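Local coordinates for protein HAD superfamily hydrolase (PDB 6NQ4) that is probably a phosphatase of the haloacid dehalogenase-like hydrolase family, with a sodium ion bound in the crystal, at residues 105-119 / 127-139. Sequence-based numbering, arbitrary orientation.
Sequences GDVTRDLIAEGPRRI and ELAIYDGLDVELV. With EDO (1,2-ethanediol), chain E.
R118 and I119 pair in parallel with E137 and L138 through backbone bonds E137 N to R117 O (2.8 Å), I119 N to E137 O and V139 N to I119 O, while helix 104-114 rests on the 3-10 segment at 127-131 and the type II turn 131-134. R109, bent at chi3 (56°), turns its guanidinium end-on to D132 O. This in-plane oxygen accepts from NH1 (2.7 Å) and NH2; a weak bond joins NH1 to I130 O. L134 CD2 lies over one guanidinium face, 3.6 Å from R109 NH2. L134 CD1, its other branch, meets I112 CG2 at 3.7 Å, and I112 CD1 touches I130 CD1. I119 CD1 packs on V136 CG1 (3.6 Å). On the opposite face from I119 and L138, E137 OE1 forms a salt bridge with R118 NH1 (3.4 Å). R117 NH2 forms another with D135 OD1, very short as modelled, the guanidinium and carboxylate planes 57° apart. Outermost strand 137-138 flanks 118-122, whose neighbour 146-149 sets V148 against I112, I119 and Y131. This five-stranded sheet, separate from the six-stranded core whose strands 38-41 and 241-245 precede sodium ligands D42 and D246, probably belongs to the HAD cap domain.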
loop_
_atom_site.group_PDB
_atom_site.type_symbol
_atom_site.label_atom_id
_atom_site.label_comp_id
_atom_site.label_asym_id
_atom_site.label_seq_id
_atom_site.Cartn_x
_atom_site.Cartn_y
_atom_site.Cartn_z
ATOM N N GLY A 105 -2.944 -5.098 -3.389
ATOM C CA GLY A 105 -3.552 -5.899 -4.446
ATOM C C GLY A 105 -3.595 -7.378 -4.099
ATOM O O GLY A 105 -4.614 -8.053 -4.324
ATOM N N ASP A 106 -2.489 -7.909 -3.551
ATOM C CA ASP A 106 -2.445 -9.327 -3.186
ATOM C C ASP A 106 -3.591 -9.689 -2.241
ATOM O O ASP A 106 -4.301 -10.681 -2.449
ATOM C CB ASP A 106 -1.135 -9.637 -2.460
ATOM C CG ASP A 106 0.102 -9.614 -3.356
ATOM O OD1 ASP A 106 0.010 -9.874 -4.567
ATOM O OD2 ASP A 106 1.206 -9.375 -2.800
ATOM N N VAL A 107 -3.758 -8.931 -1.157
ATOM C CA VAL A 107 -4.788 -9.283 -0.184
ATOM C C VAL A 107 -6.181 -8.861 -0.633
ATOM O O VAL A 107 -7.170 -9.463 -0.202
ATOM C CB VAL A 107 -4.454 -8.778 1.234
ATOM C CG1 VAL A 107 -3.298 -9.557 1.811
ATOM C CG2 VAL A 107 -4.189 -7.276 1.260
ATOM N N THR A 108 -6.287 -7.856 -1.501
ATOM C CA THR A 108 -7.592 -7.474 -2.035
ATOM C C THR A 108 -8.193 -8.594 -2.876
ATOM O O THR A 108 -9.421 -8.708 -2.965
ATOM C CB THR A 108 -7.459 -6.166 -2.827
ATOM O OG1 THR A 108 -7.001 -5.125 -1.956
ATOM C CG2 THR A 108 -8.788 -5.717 -3.401
ATOM N N ARG A 109 -7.348 -9.441 -3.475
ATOM C CA ARG A 109 -7.859 -10.566 -4.256
ATOM C C ARG A 109 -8.782 -11.452 -3.432
ATOM O O ARG A 109 -9.752 -11.995 -3.965
ATOM C CB ARG A 109 -6.704 -11.370 -4.841
ATOM C CG ARG A 109 -6.050 -10.670 -6.006
ATOM C CD ARG A 109 -4.729 -11.314 -6.384
ATOM N NE ARG A 109 -4.814 -12.736 -6.684
ATOM C CZ ARG A 109 -5.068 -13.235 -7.894
ATOM N NH1 ARG A 109 -5.303 -12.418 -8.910
ATOM N NH2 ARG A 109 -5.100 -14.556 -8.095
ATOM N N ASP A 110 -8.529 -11.576 -2.130
ATOM C CA ASP A 110 -9.428 -12.360 -1.290
ATOM C C ASP A 110 -10.816 -11.713 -1.187
ATOM O O ASP A 110 -11.837 -12.410 -1.215
ATOM C CB ASP A 110 -8.786 -12.601 0.081
ATOM C CG ASP A 110 -7.452 -13.338 -0.021
ATOM O OD1 ASP A 110 -7.331 -14.243 -0.873
ATOM O OD2 ASP A 110 -6.518 -13.003 0.738
ATOM N N LEU A 111 -10.879 -10.384 -1.072
ATOM C CA LEU A 111 -12.168 -9.698 -1.119
ATOM C C LEU A 111 -12.841 -9.888 -2.468
ATOM O O LEU A 111 -14.055 -10.121 -2.535
ATOM C CB LEU A 111 -11.994 -8.198 -0.841
ATOM C CG LEU A 111 -11.552 -7.803 0.563
ATOM C CD1 LEU A 111 -11.267 -6.298 0.604
ATOM C CD2 LEU A 111 -12.609 -8.207 1.589
ATOM N N ILE A 112 -12.074 -9.793 -3.559
ATOM C CA ILE A 112 -12.679 -9.897 -4.886
ATOM C C ILE A 112 -13.327 -11.261 -5.060
ATOM O O ILE A 112 -14.449 -11.377 -5.577
ATOM C CB ILE A 112 -11.632 -9.611 -5.978
ATOM C CG1 ILE A 112 -11.142 -8.157 -5.888
ATOM C CG2 ILE A 112 -12.225 -9.845 -7.351
ATOM C CD1 ILE A 112 -9.935 -7.869 -6.753
ATOM N N ALA A 113 -12.643 -12.310 -4.607
ATOM C CA ALA A 113 -13.162 -13.668 -4.741
ATOM C C ALA A 113 -14.414 -13.898 -3.899
ATOM O O ALA A 113 -15.253 -14.741 -4.257
ATOM C CB ALA A 113 -12.067 -14.663 -4.342
ATOM N N GLU A 114 -14.540 -13.190 -2.775
ATOM C CA GLU A 114 -15.668 -13.311 -1.858
ATOM C C GLU A 114 -16.902 -12.568 -2.340
ATOM O O GLU A 114 -18.024 -12.943 -1.978
ATOM C CB GLU A 114 -15.310 -12.626 -0.544
ATOM C CG GLU A 114 -14.745 -13.473 0.532
ATOM C CD GLU A 114 -14.706 -12.700 1.834
ATOM O OE1 GLU A 114 -13.809 -11.846 1.990
ATOM O OE2 GLU A 114 -15.603 -12.913 2.679
ATOM N N GLY A 115 -16.727 -11.487 -3.095
ATOM C CA GLY A 115 -17.840 -10.643 -3.466
ATOM C C GLY A 115 -18.540 -11.105 -4.723
ATOM O O GLY A 115 -18.316 -12.219 -5.212
ATOM N N PRO A 116 -19.432 -10.262 -5.253
ATOM C CA PRO A 116 -20.162 -10.619 -6.477
ATOM C C PRO A 116 -19.201 -10.837 -7.636
ATOM O O PRO A 116 -18.191 -10.143 -7.769
ATOM C CB PRO A 116 -21.055 -9.396 -6.720
ATOM C CG PRO A 116 -21.153 -8.706 -5.378
ATOM C CD PRO A 116 -19.814 -8.932 -4.742
ATOM N N ARG A 117 -19.520 -11.806 -8.494
ATOM C CA ARG A 117 -18.571 -12.133 -9.550
ATOM C C ARG A 117 -18.699 -11.241 -10.783
ATOM O O ARG A 117 -17.744 -11.161 -11.566
ATOM C CB ARG A 117 -18.636 -13.620 -9.906
ATOM C CG ARG A 117 -19.806 -13.979 -10.759
ATOM C CD ARG A 117 -19.857 -15.491 -11.016
ATOM N NE ARG A 117 -18.616 -15.973 -11.616
ATOM C CZ ARG A 117 -18.334 -15.878 -12.911
ATOM N NH1 ARG A 117 -19.202 -15.316 -13.744
ATOM N NH2 ARG A 117 -17.182 -16.339 -13.373
ATOM N N ARG A 118 -19.834 -10.561 -10.976
ATOM C CA ARG A 118 -19.991 -9.612 -12.078
ATOM C C ARG A 118 -19.536 -8.239 -11.592
ATOM O O ARG A 118 -20.254 -7.572 -10.841
ATOM C CB ARG A 118 -21.441 -9.583 -12.542
ATOM C CG ARG A 118 -21.904 -10.929 -13.072
ATOM C CD ARG A 118 -23.406 -10.954 -13.346
ATOM N NE ARG A 118 -23.772 -10.044 -14.425
ATOM C CZ ARG A 118 -23.569 -10.293 -15.716
ATOM N NH1 ARG A 118 -22.993 -11.425 -16.097
ATOM N NH2 ARG A 118 -23.939 -9.406 -16.632
ATOM N N ILE A 119 -18.351 -7.818 -12.036
ATOM C CA ILE A 119 -17.606 -6.706 -11.455
ATOM C C ILE A 119 -17.482 -5.570 -12.458
ATOM O O ILE A 119 -17.178 -5.800 -13.631
ATOM C CB ILE A 119 -16.197 -7.187 -11.054
ATOM C CG1 ILE A 119 -16.303 -8.134 -9.859
ATOM C CG2 ILE A 119 -15.257 -5.981 -10.777
ATOM C CD1 ILE A 119 -15.013 -8.909 -9.581
ATOM N N GLU A 127 -3.847 -2.387 -14.310
ATOM C CA GLU A 127 -4.385 -2.840 -13.035
ATOM C C GLU A 127 -5.372 -3.996 -13.170
ATOM O O GLU A 127 -5.754 -4.569 -12.146
ATOM C CB GLU A 127 -4.980 -1.644 -12.277
ATOM C CG GLU A 127 -3.906 -0.779 -11.586
ATOM C CD GLU A 127 -4.364 0.639 -11.232
ATOM O OE1 GLU A 127 -5.527 1.022 -11.507
ATOM O OE2 GLU A 127 -3.525 1.381 -10.678
ATOM N N LEU A 128 -5.772 -4.367 -14.389
ATOM C CA LEU A 128 -6.553 -5.595 -14.580
ATOM C C LEU A 128 -5.801 -6.857 -14.149
ATOM O O LEU A 128 -6.422 -7.921 -13.998
ATOM C CB LEU A 128 -6.963 -5.747 -16.051
ATOM C CG LEU A 128 -7.880 -4.658 -16.612
ATOM C CD1 LEU A 128 -8.063 -4.890 -18.122
ATOM C CD2 LEU A 128 -9.205 -4.669 -15.887
ATOM N N ALA A 129 -4.485 -6.773 -13.949
ATOM C CA ALA A 129 -3.718 -7.913 -13.455
ATOM C C ALA A 129 -4.254 -8.470 -12.132
ATOM O O ALA A 129 -4.062 -9.663 -11.848
ATOM C CB ALA A 129 -2.245 -7.512 -13.331
ATOM N N ILE A 130 -4.936 -7.645 -11.329
ATOM C CA ILE A 130 -5.465 -8.096 -10.045
ATOM C C ILE A 130 -6.486 -9.225 -10.197
ATOM O O ILE A 130 -6.691 -10.000 -9.253
ATOM C CB ILE A 130 -6.057 -6.888 -9.266
ATOM C CG1 ILE A 130 -6.214 -7.209 -7.770
ATOM C CG2 ILE A 130 -7.378 -6.432 -9.911
ATOM C CD1 ILE A 130 -6.604 -5.994 -6.920
ATOM N N TYR A 131 -7.133 -9.347 -11.361
ATOM C CA TYR A 131 -8.173 -10.358 -11.551
ATOM C C TYR A 131 -7.648 -11.682 -12.073
ATOM O O TYR A 131 -8.438 -12.627 -12.203
ATOM C CB TYR A 131 -9.255 -9.856 -12.525
ATOM C CG TYR A 131 -9.820 -8.519 -12.127
ATOM C CD1 TYR A 131 -10.631 -8.393 -11.000
ATOM C CD2 TYR A 131 -9.535 -7.381 -12.869
ATOM C CE1 TYR A 131 -11.123 -7.154 -10.610
ATOM C CE2 TYR A 131 -10.027 -6.129 -12.491
ATOM C CZ TYR A 131 -10.827 -6.030 -11.368
ATOM O OH TYR A 131 -11.318 -4.804 -10.978
ATOM N N ASP A 132 -6.367 -11.766 -12.418
ATOM C CA ASP A 132 -5.839 -12.983 -13.024
ATOM C C ASP A 132 -6.089 -14.184 -12.123
ATOM O O ASP A 132 -5.735 -14.172 -10.942
ATOM C CB ASP A 132 -4.342 -12.821 -13.270
ATOM C CG ASP A 132 -4.039 -11.870 -14.404
ATOM O OD1 ASP A 132 -4.934 -11.641 -15.247
ATOM O OD2 ASP A 132 -2.902 -11.354 -14.457
ATOM N N GLY A 133 -6.713 -15.219 -12.687
ATOM C CA GLY A 133 -6.970 -16.450 -11.967
ATOM C C GLY A 133 -8.194 -16.437 -11.082
ATOM O O GLY A 133 -8.518 -17.470 -10.483
ATOM N N LEU A 134 -8.884 -15.315 -10.966
ATOM C CA LEU A 134 -10.092 -15.260 -10.163
ATOM C C LEU A 134 -11.306 -15.567 -11.026
ATOM O O LEU A 134 -11.325 -15.293 -12.231
ATOM C CB LEU A 134 -10.249 -13.879 -9.524
ATOM C CG LEU A 134 -9.056 -13.448 -8.670
ATOM C CD1 LEU A 134 -9.365 -12.129 -7.964
ATOM C CD2 LEU A 134 -8.699 -14.538 -7.666
ATOM N N ASP A 135 -12.328 -16.146 -10.397
ATOM C CA ASP A 135 -13.521 -16.582 -11.127
ATOM C C ASP A 135 -14.527 -15.435 -11.187
ATOM O O ASP A 135 -15.596 -15.453 -10.567
ATOM C CB ASP A 135 -14.113 -17.830 -10.486
ATOM C CG ASP A 135 -15.363 -18.329 -11.208
ATOM O OD1 ASP A 135 -15.577 -17.956 -12.383
ATOM O OD2 ASP A 135 -16.135 -19.092 -10.590
ATOM N N VAL A 136 -14.164 -14.419 -11.969
ATOM C CA VAL A 136 -14.947 -13.196 -12.058
ATOM C C VAL A 136 -15.173 -12.828 -13.515
ATOM O O VAL A 136 -14.504 -13.329 -14.421
ATOM C CB VAL A 136 -14.284 -12.026 -11.307
ATOM C CG1 VAL A 136 -14.096 -12.387 -9.845
ATOM C CG2 VAL A 136 -12.948 -11.661 -11.956
ATOM N N GLU A 137 -16.139 -11.935 -13.731
ATOM C CA GLU A 137 -16.469 -11.448 -15.064
ATOM C C GLU A 137 -16.515 -9.933 -15.021
ATOM O O GLU A 137 -17.317 -9.360 -14.278
ATOM C CB GLU A 137 -17.827 -11.986 -15.517
ATOM C CG GLU A 137 -18.143 -11.668 -16.962
ATOM C CD GLU A 137 -19.487 -12.216 -17.391
ATOM O OE1 GLU A 137 -20.031 -13.088 -16.678
ATOM O OE2 GLU A 137 -19.996 -11.767 -18.439
ATOM N N LEU A 138 -15.673 -9.284 -15.817
ATOM C CA LEU A 138 -15.700 -7.828 -15.883
ATOM C C LEU A 138 -16.797 -7.393 -16.845
ATOM O O LEU A 138 -16.859 -7.860 -17.992
ATOM C CB LEU A 138 -14.347 -7.271 -16.318
ATOM C CG LEU A 138 -13.181 -7.644 -15.402
ATOM C CD1 LEU A 138 -11.923 -6.967 -15.890
ATOM C CD2 LEU A 138 -13.447 -7.293 -13.958
ATOM N N VAL A 139 -17.687 -6.518 -16.371
ATOM C CA VAL A 139 -18.890 -6.176 -17.108
ATOM C C VAL A 139 -19.044 -4.661 -17.169
ATOM O O VAL A 139 -18.314 -3.907 -16.521
ATOM C CB VAL A 139 -20.151 -6.854 -16.523
ATOM C CG1 VAL A 139 -19.994 -8.371 -16.524
ATOM C CG2 VAL A 139 -20.435 -6.352 -15.107
HETATM C C1 EDO E . -1.956 3.983 -9.318
HETATM O O1 EDO E . -3.365 3.744 -9.243
HETATM C C2 EDO E . -1.574 5.045 -8.300
HETATM O O2 EDO E . -1.739 4.511 -6.988
#